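PDB 3U07: DUF1254 domain-containing protein from Vibrio parahaemolyticus, which is of unknown function and probably carries an export signal, with a DUF1254 region followed by a DUF1214 region. Local coordinates for residues G87-A92 and V96-P101; A122-R127 and F136-Q141; V162-R167 and W186-L191; G226-A231 and G285-L290. The protein carries 2 engineered substitutions. One frame throughout, in Å; residues are numbered along the deposited sequence.

Contact 1: residues G87-A92 and V96-P101; sequences GWLDVA and VIVSVP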
loop_
_atom_site.group_PDB
_atom_site.type_symbol
_atom_site.label_atom_id
_atom_site.label_comp_id
_atom_site.label_asym_id
_atom_site.label_seq_id
_atom_site.Cartn_x
_atom_site.Cartn_y
_atom_site.Cartn_z
ATOM N N GLY A 87 -5.875 10.583 -0.192
ATOM C CA GLY A 87 -6.043 11.646 -1.152
ATOM C C GLY A 87 -5.131 11.437 -2.337
ATOM O O GLY A 87 -4.385 10.459 -2.403
ATOM N N TRP A 88 -5.210 12.365 -3.282
ATOM C CA TRP A 88 -4.382 12.331 -4.470
ATOM C C TRP A 88 -3.758 13.704 -4.636
ATOM O O TRP A 88 -4.452 14.718 -4.620
ATOM C CB TRP A 88 -5.218 12.005 -5.706
ATOM C CG TRP A 88 -5.735 10.607 -5.737
ATOM C CD1 TRP A 88 -6.912 10.151 -5.214
ATOM C CD2 TRP A 88 -5.083 9.472 -6.317
ATOM N NE1 TRP A 88 -7.033 8.797 -5.436
ATOM C CE2 TRP A 88 -5.923 8.355 -6.108
ATOM C CE3 TRP A 88 -3.868 9.290 -6.990
ATOM C CZ2 TRP A 88 -5.589 7.072 -6.556
ATOM C CZ3 TRP A 88 -3.536 8.012 -7.437
ATOM C CH2 TRP A 88 -4.395 6.921 -7.213
ATOM N N LEU A 89 -2.441 13.728 -4.776
ATOM C CA LEU A 89 -1.705 14.965 -4.967
ATOM C C LEU A 89 -1.576 15.198 -6.464
ATOM O O LEU A 89 -1.541 14.245 -7.247
ATOM C CB LEU A 89 -0.299 14.841 -4.369
ATOM C CG LEU A 89 0.039 15.297 -2.947
ATOM C CD1 LEU A 89 -1.149 15.182 -2.022
ATOM C CD2 LEU A 89 1.224 14.485 -2.454
ATOM N N ASP A 90 -1.523 16.463 -6.862
ATOM C CA ASP A 90 -1.326 16.812 -8.267
ATOM C C ASP A 90 -0.303 17.924 -8.225
ATOM O O ASP A 90 -0.597 19.023 -7.759
ATOM C CB ASP A 90 -2.612 17.310 -8.926
ATOM C CG ASP A 90 -2.372 17.856 -10.328
ATOM O OD1 ASP A 90 -1.334 17.526 -10.943
ATOM O OD2 ASP A 90 -3.227 18.611 -10.825
ATOM N N VAL A 91 0.905 17.632 -8.694
ATOM C CA VAL A 91 1.979 18.618 -8.676
ATOM C C VAL A 91 2.302 19.180 -10.065
ATOM O O VAL A 91 3.329 19.834 -10.252
ATOM C CB VAL A 91 3.264 18.001 -8.078
ATOM C CG1 VAL A 91 2.973 17.445 -6.676
ATOM C CG2 VAL A 91 3.781 16.885 -8.984
ATOM N N ALA A 92 1.419 18.931 -11.028
ATOM C CA ALA A 92 1.623 19.405 -12.397
ATOM C C ALA A 92 1.843 20.912 -12.499
ATOM O O ALA A 92 2.824 21.358 -13.085
ATOM C CB ALA A 92 0.438 19.005 -13.281
ATOM N N VAL A 96 3.469 20.760 -4.073
ATOM C CA VAL A 96 2.444 20.677 -3.044
ATOM C C VAL A 96 3.120 20.263 -1.749
ATOM O O VAL A 96 4.028 19.427 -1.738
ATOM C CB VAL A 96 1.355 19.647 -3.422
ATOM C CG1 VAL A 96 1.981 18.284 -3.617
ATOM C CG2 VAL A 96 0.290 19.590 -2.344
ATOM N N ILE A 97 2.673 20.860 -0.657
ATOM C CA ILE A 97 3.244 20.584 0.643
ATOM C C ILE A 97 2.246 19.916 1.576
ATOM O O ILE A 97 1.130 20.396 1.774
ATOM C CB ILE A 97 3.760 21.901 1.278
ATOM C CG1 ILE A 97 4.931 22.434 0.447
ATOM C CG2 ILE A 97 4.169 21.672 2.724
ATOM C CD1 ILE A 97 5.290 23.875 0.742
ATOM N N VAL A 98 2.653 18.782 2.127
ATOM C CA VAL A 98 1.820 18.057 3.064
ATOM C C VAL A 98 2.363 18.393 4.441
ATOM O O VAL A 98 3.556 18.215 4.713
ATOM C CB VAL A 98 1.894 16.537 2.816
ATOM C CG1 VAL A 98 1.079 15.795 3.874
ATOM C CG2 VAL A 98 1.362 16.219 1.416
ATOM N N SER A 99 1.493 18.915 5.297
ATOM C CA SER A 99 1.887 19.289 6.648
ATOM C C SER A 99 1.519 18.192 7.635
ATOM O O SER A 99 0.383 17.714 7.662
ATOM C CB SER A 99 1.200 20.595 7.069
ATOM O OG SER A 99 1.526 21.660 6.197
ATOM N N VAL A 100 2.501 17.796 8.437
ATOM C CA VAL A 100 2.320 16.771 9.453
ATOM C C VAL A 100 2.840 17.330 10.775
ATOM O O VAL A 100 4.006 17.720 10.878
ATOM C CB VAL A 100 3.102 15.485 9.089
ATOM C CG1 VAL A 100 3.029 14.485 10.231
ATOM C CG2 VAL A 100 2.513 14.868 7.826
ATOM N N PRO A 101 1.975 17.387 11.801
ATOM C CA PRO A 101 2.323 17.900 13.131
ATOM C C PRO A 101 3.211 16.941 13.909
ATOM O O PRO A 101 3.211 15.742 13.637
ATOM C CB PRO A 101 0.963 18.038 13.807
ATOM C CG PRO A 101 0.208 16.857 13.244
ATOM C CD PRO A 101 0.567 16.943 11.764
#

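Contact 2: residues A122-R127 and F136-Q141; sequences AAFSSR and FMFAAQ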
loop_
_atom_site.group_PDB
_atom_site.type_symbol
_atom_site.label_atom_id
_atom_site.label_comp_id
_atom_site.label_asym_id
_atom_site.label_seq_id
_atom_site.Cartn_x
_atom_site.Cartn_y
_atom_site.Cartn_z
ATOM N N ALA A 122 7.797 7.992 -1.129
ATOM C CA ALA A 122 7.947 8.621 0.172
ATOM C C ALA A 122 7.278 7.785 1.251
ATOM O O ALA A 122 6.181 7.252 1.059
ATOM C CB ALA A 122 7.368 10.026 0.165
ATOM N N ALA A 123 7.961 7.662 2.381
ATOM C CA ALA A 123 7.439 6.920 3.520
ATOM C C ALA A 123 8.001 7.577 4.772
ATOM O O ALA A 123 8.976 7.098 5.347
ATOM C CB ALA A 123 7.875 5.455 3.451
ATOM N N PHE A 124 7.408 8.699 5.165
ATOM C CA PHE A 124 7.843 9.407 6.360
ATOM C C PHE A 124 7.053 8.802 7.508
ATOM O O PHE A 124 5.833 8.664 7.418
ATOM C CB PHE A 124 7.528 10.903 6.249
ATOM C CG PHE A 124 8.249 11.589 5.125
ATOM C CD1 PHE A 124 9.637 11.726 5.153
ATOM C CD2 PHE A 124 7.544 12.083 4.027
ATOM C CE1 PHE A 124 10.314 12.345 4.101
ATOM C CE2 PHE A 124 8.209 12.704 2.971
ATOM C CZ PHE A 124 9.599 12.837 3.005
ATOM N N SER A 125 7.735 8.432 8.585
ATOM C CA SER A 125 7.019 7.835 9.703
ATOM C C SER A 125 7.794 7.781 11.006
ATOM O O SER A 125 9.003 8.046 11.058
ATOM C CB SER A 125 6.577 6.414 9.343
ATOM O OG SER A 125 7.544 5.468 9.751
ATOM N N SER A 126 7.061 7.432 12.057
ATOM C CA SER A 126 7.587 7.293 13.405
ATOM C C SER A 126 8.750 6.302 13.435
ATOM O O SER A 126 9.676 6.438 14.232
ATOM C CB SER A 126 6.475 6.796 14.328
ATOM O OG SER A 126 5.876 5.618 13.802
ATOM N N ARG A 127 8.693 5.300 12.565
ATOM C CA ARG A 127 9.737 4.284 12.507
ATOM C C ARG A 127 11.111 4.911 12.314
ATOM O O ARG A 127 12.101 4.449 12.877
ATOM C CB ARG A 127 9.469 3.310 11.355
ATOM C CG ARG A 127 10.455 2.155 11.285
ATOM C CD ARG A 127 10.176 1.246 10.090
ATOM N NE ARG A 127 10.662 1.805 8.832
ATOM C CZ ARG A 127 11.923 1.730 8.417
ATOM N NH1 ARG A 127 12.837 1.115 9.155
ATOM N NH2 ARG A 127 12.271 2.277 7.258
ATOM N N PHE A 136 6.375 18.569 4.308
ATOM C CA PHE A 136 6.926 17.743 3.246
ATOM C C PHE A 136 6.444 18.214 1.891
ATOM O O PHE A 136 5.253 18.185 1.592
ATOM C CB PHE A 136 6.543 16.282 3.510
ATOM C CG PHE A 136 6.967 15.799 4.875
ATOM C CD1 PHE A 136 8.303 15.522 5.141
ATOM C CD2 PHE A 136 6.040 15.663 5.903
ATOM C CE1 PHE A 136 8.713 15.115 6.414
ATOM C CE2 PHE A 136 6.442 15.256 7.182
ATOM C CZ PHE A 136 7.782 14.982 7.434
HETATM N N MSE A 137 7.387 18.666 1.073
HETATM C CA MSE A 137 7.042 19.177 -0.237
HETATM C C MSE A 137 7.269 18.160 -1.340
HETATM O O MSE A 137 8.334 17.558 -1.436
HETATM C CB MSE A 137 7.846 20.456 -0.532
HETATM C CG MSE A 137 7.405 21.185 -1.798
HETATM SE SE MSE A 137 8.334 22.889 -2.102
HETATM C CE MSE A 137 9.748 22.198 -3.185
ATOM N N PHE A 138 6.244 17.975 -2.161
ATOM C CA PHE A 138 6.305 17.065 -3.290
ATOM C C PHE A 138 6.335 17.930 -4.539
ATOM O O PHE A 138 5.457 18.770 -4.740
ATOM C CB PHE A 138 5.073 16.156 -3.302
ATOM C CG PHE A 138 4.989 15.266 -2.108
ATOM C CD1 PHE A 138 4.590 15.775 -0.875
ATOM C CD2 PHE A 138 5.385 13.933 -2.196
ATOM C CE1 PHE A 138 4.587 14.969 0.262
ATOM C CE2 PHE A 138 5.388 13.113 -1.066
ATOM C CZ PHE A 138 4.990 13.634 0.164
ATOM N N ALA A 139 7.350 17.732 -5.370
ATOM C CA ALA A 139 7.479 18.517 -6.587
ATOM C C ALA A 139 7.770 17.619 -7.763
ATOM O O ALA A 139 8.358 16.543 -7.602
ATOM C CB ALA A 139 8.602 19.553 -6.428
ATOM N N ALA A 140 7.336 18.077 -8.937
ATOM C CA ALA A 140 7.570 17.329 -10.122
ATOM C C ALA A 140 9.051 17.304 -10.265
ATOM O O ALA A 140 9.799 18.234 -9.849
ATOM C CB ALA A 140 6.950 17.939 -11.355
ATOM N N GLN A 141 9.470 16.215 -10.827
ATOM C CA GLN A 141 10.853 16.014 -11.039
ATOM C C GLN A 141 11.569 17.159 -11.762
ATOM O O GLN A 141 12.703 17.454 -11.405
ATOM C CB GLN A 141 10.970 14.689 -11.743
ATOM C CG GLN A 141 12.384 14.265 -11.914
ATOM C CD GLN A 141 13.070 13.950 -10.595
ATOM O OE1 GLN A 141 13.817 14.756 -10.056
ATOM N NE2 GLN A 141 12.816 12.761 -10.073
#

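Contact 3: residues V162-R167 and W186-L191; sequences VKLMGR and WNIRTL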
loop_
_atom_site.group_PDB
_atom_site.type_symbol
_atom_site.label_atom_id
_atom_site.label_comp_id
_atom_site.label_asym_id
_atom_site.label_seq_id
_atom_site.Cartn_x
_atom_site.Cartn_y
_atom_site.Cartn_z
ATOM N N VAL A 162 0.029 11.682 -7.604
ATOM C CA VAL A 162 0.619 10.734 -6.670
ATOM C C VAL A 162 -0.410 10.361 -5.611
ATOM O O VAL A 162 -1.106 11.225 -5.066
ATOM C CB VAL A 162 1.907 11.306 -5.991
ATOM C CG1 VAL A 162 2.639 12.242 -6.944
ATOM C CG2 VAL A 162 1.566 12.010 -4.716
ATOM N N LYS A 163 -0.526 9.070 -5.332
ATOM C CA LYS A 163 -1.495 8.613 -4.344
ATOM C C LYS A 163 -0.932 8.794 -2.940
ATOM O O LYS A 163 0.194 8.391 -2.654
ATOM C CB LYS A 163 -1.860 7.149 -4.612
ATOM C CG LYS A 163 -2.866 6.538 -3.628
ATOM C CD LYS A 163 -3.424 5.226 -4.175
ATOM C CE LYS A 163 -4.107 4.387 -3.097
ATOM N NZ LYS A 163 -4.922 5.193 -2.142
ATOM N N LEU A 164 -1.718 9.418 -2.069
ATOM C CA LEU A 164 -1.292 9.662 -0.699
ATOM C C LEU A 164 -2.139 8.896 0.305
ATOM O O LEU A 164 -3.365 8.863 0.198
ATOM C CB LEU A 164 -1.370 11.160 -0.385
ATOM C CG LEU A 164 -1.004 11.636 1.028
ATOM C CD1 LEU A 164 -0.723 13.135 1.002
ATOM C CD2 LEU A 164 -2.132 11.322 2.009
HETATM N N MSE A 165 -1.472 8.285 1.280
HETATM C CA MSE A 165 -2.145 7.538 2.339
HETATM C C MSE A 165 -1.439 7.807 3.658
HETATM O O MSE A 165 -0.223 7.654 3.762
HETATM C CB MSE A 165 -2.112 6.031 2.053
HETATM C CG MSE A 165 -2.508 5.152 3.244
HETATM SE SE MSE A 165 -4.418 4.936 3.552
HETATM C CE MSE A 165 -4.328 3.394 4.722
ATOM N N GLY A 166 -2.205 8.225 4.657
ATOM C CA GLY A 166 -1.641 8.479 5.967
ATOM C C GLY A 166 -2.283 7.526 6.960
ATOM O O GLY A 166 -3.484 7.270 6.892
ATOM N N ARG A 167 -1.481 6.976 7.865
ATOM C CA ARG A 167 -1.995 6.054 8.875
ATOM C C ARG A 167 -1.516 6.499 10.247
ATOM O O ARG A 167 -0.331 6.768 10.442
ATOM C CB ARG A 167 -1.499 4.625 8.632
ATOM C CG ARG A 167 -1.895 4.015 7.302
ATOM C CD ARG A 167 -1.311 2.617 7.170
ATOM N NE ARG A 167 -1.483 2.067 5.829
ATOM C CZ ARG A 167 -1.249 0.799 5.501
ATOM N NH1 ARG A 167 -0.832 -0.063 6.422
ATOM N NH2 ARG A 167 -1.427 0.393 4.250
ATOM N N TRP A 186 -3.196 17.507 10.004
ATOM C CA TRP A 186 -2.529 17.193 8.744
ATOM C C TRP A 186 -3.168 18.135 7.721
ATOM O O TRP A 186 -4.358 18.444 7.806
ATOM C CB TRP A 186 -2.780 15.736 8.349
ATOM C CG TRP A 186 -1.995 14.746 9.153
ATOM C CD1 TRP A 186 -1.821 14.740 10.509
ATOM C CD2 TRP A 186 -1.309 13.590 8.656
ATOM N NE1 TRP A 186 -1.072 13.648 10.886
ATOM C CE2 TRP A 186 -0.750 12.923 9.769
ATOM C CE3 TRP A 186 -1.123 13.044 7.378
ATOM C CZ2 TRP A 186 -0.005 11.747 9.643
ATOM C CZ3 TRP A 186 -0.381 11.873 7.253
ATOM C CH2 TRP A 186 0.163 11.235 8.382
ATOM N N ASN A 187 -2.393 18.589 6.746
ATOM C CA ASN A 187 -2.924 19.524 5.765
ATOM C C ASN A 187 -2.218 19.338 4.432
ATOM O O ASN A 187 -1.128 18.771 4.379
ATOM C CB ASN A 187 -2.707 20.952 6.289
ATOM C CG ASN A 187 -3.529 21.994 5.546
ATOM O OD1 ASN A 187 -4.402 21.663 4.748
ATOM N ND2 ASN A 187 -3.258 23.263 5.819
ATOM N N ILE A 188 -2.861 19.784 3.357
ATOM C CA ILE A 188 -2.285 19.721 2.013
ATOM C C ILE A 188 -2.475 21.105 1.407
ATOM O O ILE A 188 -3.594 21.612 1.351
ATOM C CB ILE A 188 -3.008 18.724 1.091
ATOM C CG1 ILE A 188 -2.892 17.303 1.635
ATOM C CG2 ILE A 188 -2.410 18.810 -0.323
ATOM C CD1 ILE A 188 -3.738 16.307 0.861
ATOM N N ARG A 189 -1.386 21.713 0.956
ATOM C CA ARG A 189 -1.448 23.043 0.359
ATOM C C ARG A 189 -0.504 23.153 -0.835
ATOM O O ARG A 189 0.579 22.569 -0.831
ATOM C CB ARG A 189 -1.041 24.104 1.388
ATOM C CG ARG A 189 -2.056 24.396 2.480
ATOM C CD ARG A 189 -1.458 25.333 3.512
ATOM N NE ARG A 189 -0.506 24.647 4.384
ATOM C CZ ARG A 189 0.258 25.260 5.280
ATOM N NH1 ARG A 189 0.189 26.576 5.415
ATOM N NH2 ARG A 189 1.082 24.560 6.049
ATOM N N THR A 190 -0.918 23.889 -1.861
ATOM C CA THR A 190 -0.056 24.105 -3.013
ATOM C C THR A 190 1.016 25.082 -2.523
ATOM O O THR A 190 0.805 25.807 -1.550
ATOM C CB THR A 190 -0.806 24.769 -4.191
ATOM O OG1 THR A 190 -1.415 25.988 -3.748
ATOM C CG2 THR A 190 -1.864 23.832 -4.744
ATOM N N LEU A 191 2.163 25.093 -3.190
ATOM C CA LEU A 191 3.249 25.985 -2.807
ATOM C C LEU A 191 2.766 27.435 -2.733
ATOM O O LEU A 191 3.009 28.120 -1.743
ATOM C CB LEU A 191 4.399 25.875 -3.813
ATOM C CG LEU A 191 5.595 26.799 -3.579
ATOM C CD1 LEU A 191 6.175 26.582 -2.172
ATOM C CD2 LEU A 191 6.639 26.535 -4.657
#

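Contact 4: residues G226-A231 and G285-L290; sequences GSMGNA and GTRDTL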
loop_
_atom_site.group_PDB
_atom_site.type_symbol
_atom_site.label_atom_id
_atom_site.label_comp_id
_atom_site.label_asym_id
_atom_site.label_seq_id
_atom_site.Cartn_x
_atom_site.Cartn_y
_atom_site.Cartn_z
ATOM N N GLY A 226 3.945 13.851 -16.773
ATOM C CA GLY A 226 5.051 13.838 -15.837
ATOM C C GLY A 226 6.399 13.519 -16.458
ATOM O O GLY A 226 6.600 13.672 -17.664
ATOM N N SER A 227 7.309 13.039 -15.618
ATOM C CA SER A 227 8.676 12.712 -16.008
ATOM C C SER A 227 8.943 11.221 -16.166
ATOM O O SER A 227 10.094 10.801 -16.281
ATOM C CB SER A 227 9.628 13.269 -14.946
ATOM O OG SER A 227 10.671 14.008 -15.538
HETATM N N MSE A 228 7.887 10.422 -16.165
HETATM C CA MSE A 228 8.027 8.976 -16.277
HETATM C C MSE A 228 8.783 8.519 -17.526
HETATM O O MSE A 228 9.488 7.510 -17.493
HETATM C CB MSE A 228 6.637 8.344 -16.243
HETATM C CG MSE A 228 6.572 6.971 -15.633
HETATM SE SE MSE A 228 4.782 6.688 -14.990
HETATM C CE MSE A 228 5.127 6.957 -13.159
ATOM N N GLY A 229 8.640 9.260 -18.626
ATOM C CA GLY A 229 9.304 8.879 -19.876
ATOM C C GLY A 229 10.802 8.780 -19.642
ATOM O O GLY A 229 11.511 7.862 -20.133
ATOM N N ASN A 230 11.266 9.736 -18.880
ATOM C CA ASN A 230 12.666 9.800 -18.543
ATOM C C ASN A 230 13.031 8.772 -17.448
ATOM O O ASN A 230 14.064 8.105 -17.548
ATOM C CB ASN A 230 12.928 11.198 -18.093
ATOM C CG ASN A 230 12.878 12.181 -19.248
ATOM O OD1 ASN A 230 13.160 11.815 -20.392
ATOM N ND2 ASN A 230 12.573 13.441 -18.952
ATOM N N ALA A 231 12.226 8.657 -16.404
ATOM C CA ALA A 231 12.599 7.689 -15.382
ATOM C C ALA A 231 12.528 6.221 -15.894
ATOM O O ALA A 231 13.201 5.335 -15.363
ATOM C CB ALA A 231 11.738 7.863 -14.185
ATOM N N GLY A 285 8.289 -1.576 -3.538
ATOM C CA GLY A 285 9.469 -0.794 -3.220
ATOM C C GLY A 285 9.511 0.567 -3.892
ATOM O O GLY A 285 8.486 1.103 -4.325
ATOM N N THR A 286 10.713 1.117 -3.987
ATOM C CA THR A 286 10.929 2.432 -4.573
ATOM C C THR A 286 11.657 2.282 -5.895
ATOM O O THR A 286 12.089 1.186 -6.261
ATOM C CB THR A 286 11.825 3.279 -3.661
ATOM O OG1 THR A 286 13.152 2.730 -3.676
ATOM C CG2 THR A 286 11.304 3.260 -2.219
ATOM N N ARG A 287 11.803 3.380 -6.631
ATOM C CA ARG A 287 12.543 3.303 -7.895
ATOM C C ARG A 287 14.019 3.010 -7.571
ATOM O O ARG A 287 14.726 2.435 -8.416
ATOM C CB ARG A 287 12.447 4.618 -8.665
ATOM C CG ARG A 287 11.059 4.842 -9.251
ATOM C CD ARG A 287 10.931 6.086 -10.113
ATOM N NE ARG A 287 9.565 6.245 -10.608
ATOM C CZ ARG A 287 9.058 5.629 -11.674
ATOM N NH1 ARG A 287 9.801 4.796 -12.394
ATOM N NH2 ARG A 287 7.797 5.849 -12.017
ATOM N N ASP A 288 14.499 3.356 -6.393
ATOM C CA ASP A 288 15.891 3.033 -6.195
ATOM C C ASP A 288 16.142 1.536 -6.033
ATOM O O ASP A 288 17.231 1.046 -6.323
ATOM C CB ASP A 288 16.416 3.781 -5.012
ATOM C CG ASP A 288 17.053 5.090 -5.405
ATOM O OD1 ASP A 288 17.923 5.069 -6.299
ATOM O OD2 ASP A 288 16.710 6.134 -4.805
ATOM N N THR A 289 15.142 0.811 -5.546
ATOM C CA THR A 289 15.318 -0.623 -5.322
ATOM C C THR A 289 14.641 -1.482 -6.369
ATOM O O THR A 289 15.009 -2.631 -6.554
ATOM C CB THR A 289 14.795 -1.057 -3.929
ATOM O OG1 THR A 289 13.410 -0.712 -3.808
ATOM C CG2 THR A 289 15.587 -0.382 -2.818
ATOM N N LEU A 290 13.650 -0.944 -7.069
ATOM C CA LEU A 290 12.980 -1.758 -8.077
ATOM C C LEU A 290 12.954 -1.154 -9.477
ATOM O O LEU A 290 12.482 -1.786 -10.421
ATOM C CB LEU A 290 11.558 -2.089 -7.613
ATOM C CG LEU A 290 11.461 -2.983 -6.373
ATOM C CD1 LEU A 290 10.023 -3.025 -5.878
ATOM C CD2 LEU A 290 11.959 -4.389 -6.708
HETATM O O HOH W 1 12.638 4.355 -12.269
#

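Contact 1: residues G87-A92 and V96-P101
V91 CG1 and V96 CG1 are only 3.3 Å apart, tighter than usual for two methyl groups. They meet where the chain turns back between strand 82-90 and strand 96-100. The two strands follow each other in sequence but do not form a hairpin. No hydrogen bond joins the two segments. Each strand belongs to a different four-stranded sheet, and the short connection carries the chain from one to the other. L89 pairs through its backbone with V162 in the first sheet, and V96 pairs with F138 in the second.

V96 is the central side chain. Its CG1 lies between its own backbone N and carbonyl carbon (chi1 59°), which turns this methyl to both partners. L89 crosses V96 at about a right angle and sets its branch point, CG, 3.6 Å from V96 CG1. One arm of the same leucine continues along the second strand, with L89 CD2 4.2 Å from V98 CG2. The L89 torsion is not well staggered (chi1 -94°). L164 and I188 touch L89 as well, so the leucine is enclosed from both sheets.

The turn also has a polar side. D90 points away from the second strand and makes an Asx turn, with A92 N donating to D90 OD1 at 3.1 Å. The N-H comes from above the carboxylate plane. The same carboxylate makes a salt bridge to R205. The chemistry across the contact itself is wholly apolar, which implies that dispersion and exclusion of water, not strand pairing, hold the two strands together here.

Contact 2: residues A122-R127 and F136-Q141
F124 and F136 lie face to face, with centroids 4.1 Å apart and planes at 19°. F136 CD1 sits above the centre of the F124 ring. In return, F124 CD2 stands over the F136 face but toward its rim, so the overlap is offset. F138 approaches the edge of the F124 ring with its CZ, 4.4 Å from F124 CE2. A122 CB lies at the edge of the F138 ring, 3.9 Å from F138 CE2.

These groups fill the space between two four-stranded sheets packed face to face, as in a beta sandwich. Strand 120-125 is an outermost strand of one sheet. Strand 134-140 is an inner strand of the other. The axes of 122-125 and 136-140 approach to 10.7 Å and run almost exactly antiparallel, at 176°. At this spacing no hydrogen bond joins the segments, and side chains alone bridge the gap.

F124 and F136 have the same first torsion: CG is anti to the carbonyl carbon and beside the backbone N. The two side chains slide past each other from opposite sheets, and their rings overlap. V155 touches A122, F124 and F138, while L111 touches F136.

Strand 120-125 ends directly at a helix. S125 is its N-cap, and R127 N donates to S125 OG at 3.0 Å.

Contact 3: residues V162-R167 and W186-L191
W186 reaches from the edge of one sheet to G166 in the other. Its CB leaves the backbone toward strand 161-169. CG lies beside the backbone N, anti to the carbonyl carbon (chi1 -75°), and sends the indole into the space between the sheets. The five-membered ring comes first. Its CD1 meets CD of P101, a proline of the neighbouring strand end. The six-membered ring lies deeper. V100 CG2 is almost equally far from all six of its atoms. The far end of the ring reaches the opposite backbone: W186 CZ3 is 3.8 Å from G166 CA, and W186 CH2 is 4.1 Å from the same CA.

G166 has no side chain, and the direction a CB would take there is the one the indole occupies. The tryptophan can therefore come close to the main chain itself.

The two segments belong to the facing four-stranded sheets of a sandwich-like domain. Strand 161-169 is an inner strand, paired with 82-90 and 109-115. Strand 187-190 is outermost in its sheet, next to 96-100. At the second meeting point the touch between the segments is light. L164 and I188 point toward each other across the sheets and touch through their end methyls, L164 CD1 and I188 CD1, 4.4 Å apart. With CG anti to the backbone N (chi1 178°), L164 carries CD1 out toward I188. V98 and L111 also touch L164, and V96 touches I188. At the end of the strand T190 OG1 caps the following helix by accepting from E193 N.

Contact 4: residues G226-A231 and G285-L290
Two single-turn helices meet here, and R287, the first residue of the one opened by a capping box, reaches A231 and M228 of the other. T286 and T289 form the box. T286 N donates to T289 OG1 at 3.3 Å, and T289 N returns a weak bond to T286 OG1.

R287 is extended from CG to NE and then turns its guanidinium (chi4 -83°). A231 CB lies over one face of that group, toward the rim, 4.0 Å from R287 NH1. The selenomethionine M228 comes to the edge with its CE, crossing the arginine at about a right angle. Its approach to NH2 is so short that the exact position is doubtful. Water 1 sits in the guanidinium plane, accepts from R287 NH1 at 2.9 Å, and donates to A231 O at 3.3 Å.

R287 also makes salt bridges to D232 through NH1 and to D115 through NE. These acids would probably stabilise its positive charge. D232 links helices 228-231 and 233-239, and D115 ends strand 109-115. The backbone of G285 hydrogen-bonds to T120 at the start of strand 120-125, and that of S227 to D158, just beyond strand 153-157.

Contacts 1, 2 and 3 are buried and lie between the same two four-stranded sheets; contact 4 is only partly buried, among short helices near one end of these sheets. Contacts 1 and 3 nearly coincide, with centres about 3 Å apart, and share strand neighbours in both sheets. Contact 2 lies about 9 Å from each. It is joined to contact 1 by strand pairing, V98 N to F136 O at 2.7 Å. The core contacts differ: branched aliphatics in contact 1, stacked rings in contact 2, an indole against bare backbone in contact 3. Contact 4 sets a guanidinium, held by outside acids, against a methyl, with a bridging water, and touches contact 2 through Q141 and S227.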